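Local structure of putative tRNA (Adenine(37)-N6)-methyltransferase (Pseudomonas aeruginosa, 7BTU) at the interface of chains A and B. The protein probably methylates N6-threonylcarbamoyladenosine at position 37 of tRNA, using S-adenosyl-L-methionine as methyl donor, as a TrmO-family methyltransferase. Numbering follows the deposited sequence. Chains: chain A/B, Putative tRNA (Adenine(37)-N6)-methyltransferase.

Contact 1: the interface of chains A and B. Residues chain A 14, 47, 52-53; chain B 92-95.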
loop_
_atom_site.group_PDB
_atom_site.type_symbol
_atom_site.label_atom_id
_atom_site.label_comp_id
_atom_site.label_asym_id
_atom_site.label_seq_id
_atom_site.Cartn_x
_atom_site.Cartn_y
_atom_site.Cartn_z
ATOM N N ILE A 14 13.885 -6.769 -7.241
ATOM C CA ILE A 14 15.031 -6.693 -6.329
ATOM C C ILE A 14 15.288 -8.004 -5.581
ATOM O O ILE A 14 16.315 -8.125 -4.888
ATOM C CB ILE A 14 14.811 -5.565 -5.306
ATOM C CG1 ILE A 14 13.604 -5.924 -4.440
ATOM C CG2 ILE A 14 14.592 -4.210 -6.013
ATOM C CD1 ILE A 14 13.417 -4.923 -3.214
ATOM N N PHE A 47 20.997 -5.006 -4.275
ATOM C CA PHE A 47 19.992 -4.740 -3.236
ATOM C C PHE A 47 20.189 -5.646 -2.037
ATOM O O PHE A 47 19.495 -5.483 -1.024
ATOM C CB PHE A 47 18.564 -4.926 -3.795
ATOM C CG PHE A 47 18.356 -4.235 -5.119
ATOM C CD1 PHE A 47 18.369 -2.853 -5.193
ATOM C CD2 PHE A 47 18.250 -4.977 -6.304
ATOM C CE1 PHE A 47 18.237 -2.184 -6.416
ATOM C CE2 PHE A 47 18.094 -4.321 -7.528
ATOM C CZ PHE A 47 18.105 -2.922 -7.581
ATOM N N ALA A 52 21.262 -1.061 2.435
ATOM C CA ALA A 52 19.931 -0.769 1.904
ATOM C C ALA A 52 18.822 -0.946 2.933
ATOM O O ALA A 52 17.708 -0.454 2.706
ATOM C CB ALA A 52 19.646 -1.635 0.681
ATOM N N LEU A 53 19.113 -1.602 4.061
ATOM C CA LEU A 53 18.125 -1.986 5.055
ATOM C C LEU A 53 18.246 -1.222 6.354
ATOM O O LEU A 53 17.435 -1.459 7.257
ATOM C CB LEU A 53 18.242 -3.484 5.366
ATOM C CG LEU A 53 18.203 -4.296 4.072
ATOM C CD1 LEU A 53 18.451 -5.761 4.387
ATOM C CD2 LEU A 53 16.853 -4.129 3.373
ATOM N N GLY B 92 18.703 3.197 5.193
ATOM C CA GLY B 92 18.553 2.440 3.970
ATOM C C GLY B 92 17.322 2.855 3.183
ATOM O O GLY B 92 16.289 3.229 3.740
ATOM N N VAL B 93 17.428 2.793 1.858
ATOM C CA VAL B 93 16.300 3.222 1.035
ATOM C C VAL B 93 15.051 2.413 1.381
ATOM O O VAL B 93 13.931 2.943 1.382
ATOM C CB VAL B 93 16.654 3.110 -0.471
ATOM C CG1 VAL B 93 16.878 1.656 -0.867
ATOM C CG2 VAL B 93 15.529 3.740 -1.366
ATOM N N PHE B 94 15.224 1.145 1.733
ATOM C CA PHE B 94 14.081 0.289 2.043
ATOM C C PHE B 94 13.522 0.550 3.434
ATOM O O PHE B 94 12.482 -0.025 3.782
ATOM C CB PHE B 94 14.484 -1.184 1.895
ATOM C CG PHE B 94 14.849 -1.546 0.488
ATOM C CD1 PHE B 94 14.035 -1.166 -0.564
ATOM C CD2 PHE B 94 16.006 -2.264 0.208
ATOM C CE1 PHE B 94 14.369 -1.548 -1.916
ATOM C CE2 PHE B 94 16.324 -2.625 -1.100
ATOM C CZ PHE B 94 15.535 -2.253 -2.160
ATOM N N ALA B 95 14.193 1.385 4.224
ATOM C CA ALA B 95 13.672 1.833 5.505
ATOM C C ALA B 95 12.933 3.168 5.379
ATOM O O ALA B 95 12.542 3.753 6.395
ATOM C CB ALA B 95 14.829 1.965 6.512
#

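Contact 2: the interface of chains A and B. Residues chain A 143-146, 148; chain B 32, 61, 109, 139.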
loop_
_atom_site.group_PDB
_atom_site.type_symbol
_atom_site.label_atom_id
_atom_site.label_comp_id
_atom_site.label_asym_id
_atom_site.label_seq_id
_atom_site.Cartn_x
_atom_site.Cartn_y
_atom_site.Cartn_z
ATOM N N ALA A 143 0.498 7.416 8.579
ATOM C CA ALA A 143 0.185 7.599 7.158
ATOM C C ALA A 143 -0.636 6.457 6.549
ATOM O O ALA A 143 -1.316 6.668 5.544
ATOM C CB ALA A 143 1.485 7.733 6.333
ATOM N N ASP A 144 -0.514 5.219 7.057
ATOM C CA ASP A 144 -1.048 4.051 6.354
ATOM C C ASP A 144 -2.298 3.459 6.990
ATOM O O ASP A 144 -3.008 2.705 6.320
ATOM C CB ASP A 144 -0.007 2.910 6.311
ATOM C CG ASP A 144 1.231 3.257 5.519
ATOM O OD1 ASP A 144 1.201 4.211 4.718
ATOM O OD2 ASP A 144 2.258 2.576 5.723
ATOM N N ALA A 145 -2.542 3.724 8.252
ATOM C CA ALA A 145 -3.651 3.117 9.002
ATOM C C ALA A 145 -4.816 4.083 9.001
ATOM O O ALA A 145 -4.770 5.114 9.685
ATOM C CB ALA A 145 -3.264 2.818 10.450
ATOM N N VAL A 146 -5.822 3.789 8.179
ATOM C CA VAL A 146 -7.078 4.531 8.153
ATOM C C VAL A 146 -8.157 3.598 8.739
ATOM O O VAL A 146 -8.871 2.899 8.000
ATOM C CB VAL A 146 -7.412 4.988 6.721
ATOM C CG1 VAL A 146 -8.583 5.996 6.701
ATOM C CG2 VAL A 146 -6.156 5.485 5.981
ATOM N N ASP A 148 -11.032 3.815 10.204
ATOM C CA ASP A 148 -12.385 4.282 9.931
ATOM C C ASP A 148 -12.844 4.045 8.492
ATOM O O ASP A 148 -13.987 4.387 8.169
ATOM C CB ASP A 148 -12.434 5.795 10.162
ATOM C CG ASP A 148 -11.346 6.524 9.377
ATOM O OD1 ASP A 148 -10.154 6.269 9.676
ATOM O OD2 ASP A 148 -11.665 7.323 8.455
ATOM N N LEU B 32 -4.065 13.008 4.536
ATOM C CA LEU B 32 -5.484 12.770 4.759
ATOM C C LEU B 32 -6.089 13.764 5.744
ATOM O O LEU B 32 -7.321 13.893 5.784
ATOM C CB LEU B 32 -5.731 11.350 5.247
ATOM C CG LEU B 32 -5.304 10.293 4.217
ATOM C CD1 LEU B 32 -5.495 8.912 4.800
ATOM C CD2 LEU B 32 -6.067 10.478 2.879
ATOM N N HIS B 61 -11.894 4.929 0.483
ATOM C CA HIS B 61 -10.499 5.244 0.233
ATOM C C HIS B 61 -9.930 4.208 -0.744
ATOM O O HIS B 61 -10.296 3.030 -0.716
ATOM C CB HIS B 61 -9.688 5.184 1.542
ATOM C CG HIS B 61 -9.996 6.270 2.535
ATOM N ND1 HIS B 61 -11.133 6.275 3.319
ATOM C CD2 HIS B 61 -9.281 7.373 2.889
ATOM C CE1 HIS B 61 -11.114 7.341 4.110
ATOM N NE2 HIS B 61 -10.003 8.030 3.862
ATOM N N VAL B 109 -2.572 6.246 -0.198
ATOM C CA VAL B 109 -3.984 6.040 0.123
ATOM C C VAL B 109 -4.633 7.402 0.077
ATOM O O VAL B 109 -4.076 8.382 0.601
ATOM C CB VAL B 109 -4.201 5.329 1.475
ATOM C CG1 VAL B 109 -3.375 5.935 2.591
ATOM C CG2 VAL B 109 -5.698 5.364 1.866
ATOM N N TYR B 139 -8.923 0.497 -0.452
ATOM C CA TYR B 139 -8.316 0.399 0.865
ATOM C C TYR B 139 -9.252 -0.404 1.771
ATOM O O TYR B 139 -10.454 -0.140 1.828
ATOM C CB TYR B 139 -8.068 1.817 1.426
ATOM C CG TYR B 139 -7.369 1.806 2.770
ATOM C CD1 TYR B 139 -8.077 1.563 3.950
ATOM C CD2 TYR B 139 -5.977 1.980 2.850
ATOM C CE1 TYR B 139 -7.416 1.529 5.206
ATOM C CE2 TYR B 139 -5.313 1.966 4.107
ATOM C CZ TYR B 139 -6.016 1.710 5.246
ATOM O OH TYR B 139 -5.368 1.685 6.469
#

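Contact 3: the interface of chains A and B. Residues chain A 12, 14, 47, 134-135; chain B 94, 102-103.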
loop_
_atom_site.group_PDB
_atom_site.type_symbol
_atom_site.label_atom_id
_atom_site.label_comp_id
_atom_site.label_asym_id
_atom_site.label_seq_id
_atom_site.Cartn_x
_atom_site.Cartn_y
_atom_site.Cartn_z
ATOM N N SER A 12 12.214 -4.457 -12.644
ATOM C CA SER A 12 12.941 -5.705 -12.470
ATOM C C SER A 12 12.940 -6.001 -10.984
ATOM O O SER A 12 12.961 -5.076 -10.155
ATOM C CB SER A 12 14.401 -5.658 -12.988
ATOM O OG SER A 12 14.438 -5.693 -14.384
ATOM N N ILE A 14 13.885 -6.769 -7.241
ATOM C CA ILE A 14 15.031 -6.693 -6.329
ATOM C C ILE A 14 15.288 -8.004 -5.581
ATOM O O ILE A 14 16.315 -8.125 -4.888
ATOM C CB ILE A 14 14.811 -5.565 -5.306
ATOM C CG1 ILE A 14 13.604 -5.924 -4.440
ATOM C CG2 ILE A 14 14.592 -4.210 -6.013
ATOM C CD1 ILE A 14 13.417 -4.923 -3.214
ATOM N N PHE A 47 20.997 -5.006 -4.275
ATOM C CA PHE A 47 19.992 -4.740 -3.236
ATOM C C PHE A 47 20.189 -5.646 -2.037
ATOM O O PHE A 47 19.495 -5.483 -1.024
ATOM C CB PHE A 47 18.564 -4.926 -3.795
ATOM C CG PHE A 47 18.356 -4.235 -5.119
ATOM C CD1 PHE A 47 18.369 -2.853 -5.193
ATOM C CD2 PHE A 47 18.250 -4.977 -6.304
ATOM C CE1 PHE A 47 18.237 -2.184 -6.416
ATOM C CE2 PHE A 47 18.094 -4.321 -7.528
ATOM C CZ PHE A 47 18.105 -2.922 -7.581
ATOM N N LEU A 134 9.472 -6.150 -6.128
ATOM C CA LEU A 134 9.953 -4.924 -6.749
ATOM C C LEU A 134 10.420 -3.883 -5.747
ATOM O O LEU A 134 11.267 -3.049 -6.087
ATOM C CB LEU A 134 8.832 -4.283 -7.584
ATOM C CG LEU A 134 8.236 -5.216 -8.635
ATOM C CD1 LEU A 134 7.206 -4.430 -9.398
ATOM C CD2 LEU A 134 9.361 -5.632 -9.582
ATOM N N ASP A 135 9.866 -3.895 -4.537
ATOM C CA ASP A 135 10.152 -2.804 -3.608
ATOM C C ASP A 135 9.754 -3.271 -2.218
ATOM O O ASP A 135 8.906 -4.171 -2.042
ATOM C CB ASP A 135 9.382 -1.522 -3.995
ATOM C CG ASP A 135 9.985 -0.221 -3.400
ATOM O OD1 ASP A 135 11.033 -0.253 -2.692
ATOM O OD2 ASP A 135 9.368 0.859 -3.630
ATOM N N PHE B 94 15.224 1.145 1.733
ATOM C CA PHE B 94 14.081 0.289 2.043
ATOM C C PHE B 94 13.522 0.550 3.434
ATOM O O PHE B 94 12.482 -0.025 3.782
ATOM C CB PHE B 94 14.484 -1.184 1.895
ATOM C CG PHE B 94 14.849 -1.546 0.488
ATOM C CD1 PHE B 94 14.035 -1.166 -0.564
ATOM C CD2 PHE B 94 16.006 -2.264 0.208
ATOM C CE1 PHE B 94 14.369 -1.548 -1.916
ATOM C CE2 PHE B 94 16.324 -2.625 -1.100
ATOM C CZ PHE B 94 15.535 -2.253 -2.160
ATOM N N PRO B 102 14.622 1.934 -6.074
ATOM C CA PRO B 102 14.600 0.903 -7.123
ATOM C C PRO B 102 13.204 0.758 -7.706
ATOM O O PRO B 102 12.208 0.719 -6.980
ATOM C CB PRO B 102 15.026 -0.372 -6.382
ATOM C CG PRO B 102 15.846 0.103 -5.236
ATOM C CD PRO B 102 15.291 1.459 -4.842
ATOM N N ASN B 103 13.134 0.742 -9.029
ATOM C CA ASN B 103 11.884 0.597 -9.792
ATOM C C ASN B 103 10.930 1.781 -9.797
ATOM O O ASN B 103 10.024 1.791 -10.624
ATOM C CB ASN B 103 11.115 -0.642 -9.337
ATOM C CG ASN B 103 11.828 -1.883 -9.760
ATOM O OD1 ASN B 103 12.274 -1.939 -10.894
ATOM N ND2 ASN B 103 12.076 -2.820 -8.832
HETATM O O HOH W 1 9.513 1.053 -6.598
#

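Contact 4: the interface of chains A and B. Residues chain A 135-137; chain B 94, 101-102, 105-106.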
loop_
_atom_site.group_PDB
_atom_site.type_symbol
_atom_site.label_atom_id
_atom_site.label_comp_id
_atom_site.label_asym_id
_atom_site.label_seq_id
_atom_site.Cartn_x
_atom_site.Cartn_y
_atom_site.Cartn_z
ATOM N N ASP A 135 9.866 -3.895 -4.537
ATOM C CA ASP A 135 10.152 -2.804 -3.608
ATOM C C ASP A 135 9.754 -3.271 -2.218
ATOM O O ASP A 135 8.906 -4.171 -2.042
ATOM C CB ASP A 135 9.382 -1.522 -3.995
ATOM C CG ASP A 135 9.985 -0.221 -3.400
ATOM O OD1 ASP A 135 11.033 -0.253 -2.692
ATOM O OD2 ASP A 135 9.368 0.859 -3.630
ATOM N N ILE A 136 10.395 -2.643 -1.248
ATOM C CA ILE A 136 10.142 -2.774 0.179
ATOM C C ILE A 136 9.950 -1.353 0.707
ATOM O O ILE A 136 10.779 -0.484 0.424
ATOM C CB ILE A 136 11.350 -3.414 0.910
ATOM C CG1 ILE A 136 11.688 -4.829 0.383
ATOM C CG2 ILE A 136 11.110 -3.424 2.463
ATOM C CD1 ILE A 136 13.166 -5.166 0.603
ATOM N N LYS A 137 8.894 -1.123 1.485
ATOM C CA LYS A 137 8.665 0.165 2.144
ATOM C C LYS A 137 8.305 -0.094 3.597
ATOM O O LYS A 137 7.530 -1.012 3.863
ATOM C CB LYS A 137 7.516 0.946 1.475
ATOM C CG LYS A 137 7.769 1.320 -0.002
ATOM C CD LYS A 137 6.476 1.938 -0.651
ATOM C CE LYS A 137 6.801 2.679 -1.956
ATOM N NZ LYS A 137 7.238 1.784 -2.965
ATOM N N PHE B 94 15.224 1.145 1.733
ATOM C CA PHE B 94 14.081 0.289 2.043
ATOM C C PHE B 94 13.522 0.550 3.434
ATOM O O PHE B 94 12.482 -0.025 3.782
ATOM C CB PHE B 94 14.484 -1.184 1.895
ATOM C CG PHE B 94 14.849 -1.546 0.488
ATOM C CD1 PHE B 94 14.035 -1.166 -0.564
ATOM C CD2 PHE B 94 16.006 -2.264 0.208
ATOM C CE1 PHE B 94 14.369 -1.548 -1.916
ATOM C CE2 PHE B 94 16.324 -2.625 -1.100
ATOM C CZ PHE B 94 15.535 -2.253 -2.160
ATOM N N ARG B 101 14.041 5.532 -5.692
ATOM C CA ARG B 101 14.161 4.175 -5.166
ATOM C C ARG B 101 14.127 3.156 -6.309
ATOM O O ARG B 101 13.728 3.490 -7.433
ATOM C CB ARG B 101 13.057 3.898 -4.139
ATOM C CG ARG B 101 11.696 3.965 -4.706
ATOM C CD ARG B 101 10.639 3.952 -3.575
ATOM N NE ARG B 101 10.859 2.914 -2.565
ATOM C CZ ARG B 101 11.348 3.124 -1.337
ATOM N NH1 ARG B 101 11.735 4.344 -0.936
ATOM N NH2 ARG B 101 11.511 2.094 -0.532
ATOM N N PRO B 102 14.622 1.934 -6.074
ATOM C CA PRO B 102 14.600 0.903 -7.123
ATOM C C PRO B 102 13.204 0.758 -7.706
ATOM O O PRO B 102 12.208 0.719 -6.980
ATOM C CB PRO B 102 15.026 -0.372 -6.382
ATOM C CG PRO B 102 15.846 0.103 -5.236
ATOM C CD PRO B 102 15.291 1.459 -4.842
ATOM N N ILE B 105 8.390 3.171 -8.037
ATOM C CA ILE B 105 6.946 3.072 -7.808
ATOM C C ILE B 105 6.612 3.536 -6.397
ATOM O O ILE B 105 7.279 3.139 -5.447
ATOM C CB ILE B 105 6.451 1.628 -8.014
ATOM C CG1 ILE B 105 6.704 1.193 -9.444
ATOM C CG2 ILE B 105 4.900 1.540 -7.763
ATOM C CD1 ILE B 105 6.591 -0.247 -9.577
ATOM N N GLY B 106 5.579 4.373 -6.259
ATOM C CA GLY B 106 5.125 4.819 -4.962
ATOM C C GLY B 106 3.731 4.283 -4.718
ATOM O O GLY B 106 3.069 3.798 -5.625
HETATM O O HOH W 2 9.513 1.053 -6.598
#

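Contact 1: the interface of chains A and B
B:Phe94 of one subunit enters a hydrophobic recess on the other, formed by A:Ile14, A:Phe47, A:Ala52 and A:Leu53. Among the apolar contacts, A:Ile14 CD1 comes over the rim of one face of the ring, 3.6 Å from B:Phe94 CZ, while B:Val93 CG1 of the ring's own chain covers the opposite face. The CG1 branch that carries the A:Ile14 methyl is set between the backbone N and the carbonyl carbon (chi1 64°), while CG2 turns away to cover the centre of the A:Phe47 ring and so backs the recess from within its own chain. Along the flank of the B:Phe94 ring, A:Ala52 CB is 3.7 Å from CD2, and A:Leu53 CD2 approaches the same ring carbon at 3.8 Å. A:Phe47 stands roughly perpendicular to the incoming side chain and touches it more loosely, with CB 4.2 Å from B:Phe94 CE2. The polar part is a backbone hydrogen bond, from B:Phe94 N to A:Ala52 O, at 3.1 Å and 153° at the hydrogen; it anchors the main chain from which the ring projects. In the fold, the short 3-10 helix 93-95 of chain B, following strand 91-92, abuts the 3-10 helix 50-53 of chain A and the loops holding A:Ile14 and A:Phe47.

Contact 2: the interface of chains A and B
The end of helix 141-144 in chain A and the loop after it, led by A:Val146, lie against a surface of chain B built from strands 61-67 and 105-116, the 3-10 helix 31-33 and the loop residue B:Tyr139. The phenol hydroxyl of B:Tyr139 has a partner on each side of a short backbone stretch. It donates to A:Asp144 O at 2.6 Å, in the carbonyl plane on a lone pair, and accepts from A:Val146 N at 2.7 Å, with a nearly straight 175° at the hydrogen. These two bonds fix the hydroxyl and tie down the backbone around A:Ala145. The ring reaches this point with CG anti to its own backbone N (chi1 -177°), and A:Asp144 O lies at its edge in plane. A:Val146 divides its branches between partners. CG1 sits over one face of the B:His61 imidazole, 3.9 Å from the ring centroid and offset toward the rim, a CH-pi contact. CG2 packs 3.7 Å from B:Leu32 CD1, and CB lies 3.8 Å from B:Tyr139 CE1. B:Val109 CG1 adds a contact with A:Ala143 O at 3.7 Å. The site thus secures the segment after the helix to the partner subunit, and probably helps hold the two chains in register.

Contact 3: the interface of chains A and B
This is a mixed polar and apolar patch of a two-fold symmetric interface between identical chains, and it probably helps set how the subunits are placed against each other through backbone recognition by an asparagine. The carboxamide of B:Asn103 pairs with the main chain of A:Ser12: OD1 accepts from A:Ser12 N at 3.1 Å, and ND2 donates to A:Ser12 O at 2.8 Å. The same ND2 also donates to A:Leu134 O at 2.9 Å, with 162° at the hydrogen. That acceptor is almost exactly in the amide plane and receives the bond on a lone pair in its own carbonyl plane, whereas A:Ser12 N is tilted 31° from the carbonyl plane of OD1. Three bonds to two backbone segments therefore restrain rotation of the amide and favour this assignment of its oxygen and nitrogen.

Beside it, B:Pro102 and A:Phe47 run antiparallel alongside each other, the pyrrolidine CG 3.5 Å from A:Phe47 CE1. A:Ile14 CG2, which covers the centre of the A:Phe47 ring, also reaches B:Pro102 CB at 3.9 Å. A:Asp135 OD1 meets the B:Phe94 ring at its edge, in plane, 3.7 Å from CE1. Water 1 joins A:Asp135 OD2 to B:Pro102 O, at 2.7 Å from the latter. In the fold, the 3-10 turn 102-104 of chain B lies across a surface formed by strand 132-138 of chain A and the loops carrying A:Ser12, A:Ile14 and A:Phe47.

Contact 4: the interface of chains A and B
B:Arg101 grips the carboxylate of A:Asp135 side-on, and this polar pairing forms the close-knit part of the contact. NE of B:Arg101 makes a salt bridge to A:Asp135 OD2 at 2.8 Å, where the oxygen offers its syn lone pair, while OD1 accepts from both NE and NH2, each at 3.2 Å. The carboxylate and guanidinium planes are 39° apart, so the pairing is twisted, yet both oxygens remain near the guanidinium plane. NH2 also donates to A:Ile136 O at 2.8 Å, though only 126° at the hydrogen shows a bent bond. A turn at chi3 (-48°) in the arginine brings this edge round to strand 132-138. A:Lys137 NZ donates to B:Ile105 O at 2.8 Å; it also makes a salt bridge within its own chain to A:Asp135 OD2, from above the carboxylate plane, so OD2 is held by both B:Arg101 NE and A:Lys137 NZ.

Looser contacts border this network. A:Ile136 CB is 3.8 Å from B:Phe94 CD1, and A:Ile136 CD1 sits above one ring face, toward the rim. A:Lys137 CE passes B:Gly106 CA at 4.1 Å. On the hydrated side, the water that bridges A:Asp135 OD2 and B:Pro102 O also bonds B:Ile105 N at 2.8 Å. In the fold, strand 132-138 of chain A runs beside the B:Arg101 loop, the 3-10 turn 102-104 and the start of strand 105-116.

Contacts 1, 3 and 4 form one continuous region: the C-alpha centres of contacts 3 and 4 are about 6 Å apart, and contact 1 lies about 8 Å from each. B:Phe94 belongs to all three; A:Ile14 and A:Phe47 join contacts 1 and 3, while A:Asp135 and B:Pro102 join contacts 3 and 4. Contact 2 is separate, with its centre about 24 Å from contacts 1 and 3 and 19 Å from contact 4, although strand 105-116 of chain B serves both contacts 2 and 4. Repeated by the two-fold axis, these separated attachments would resist rocking of one subunit against the other, consistent with a dimer.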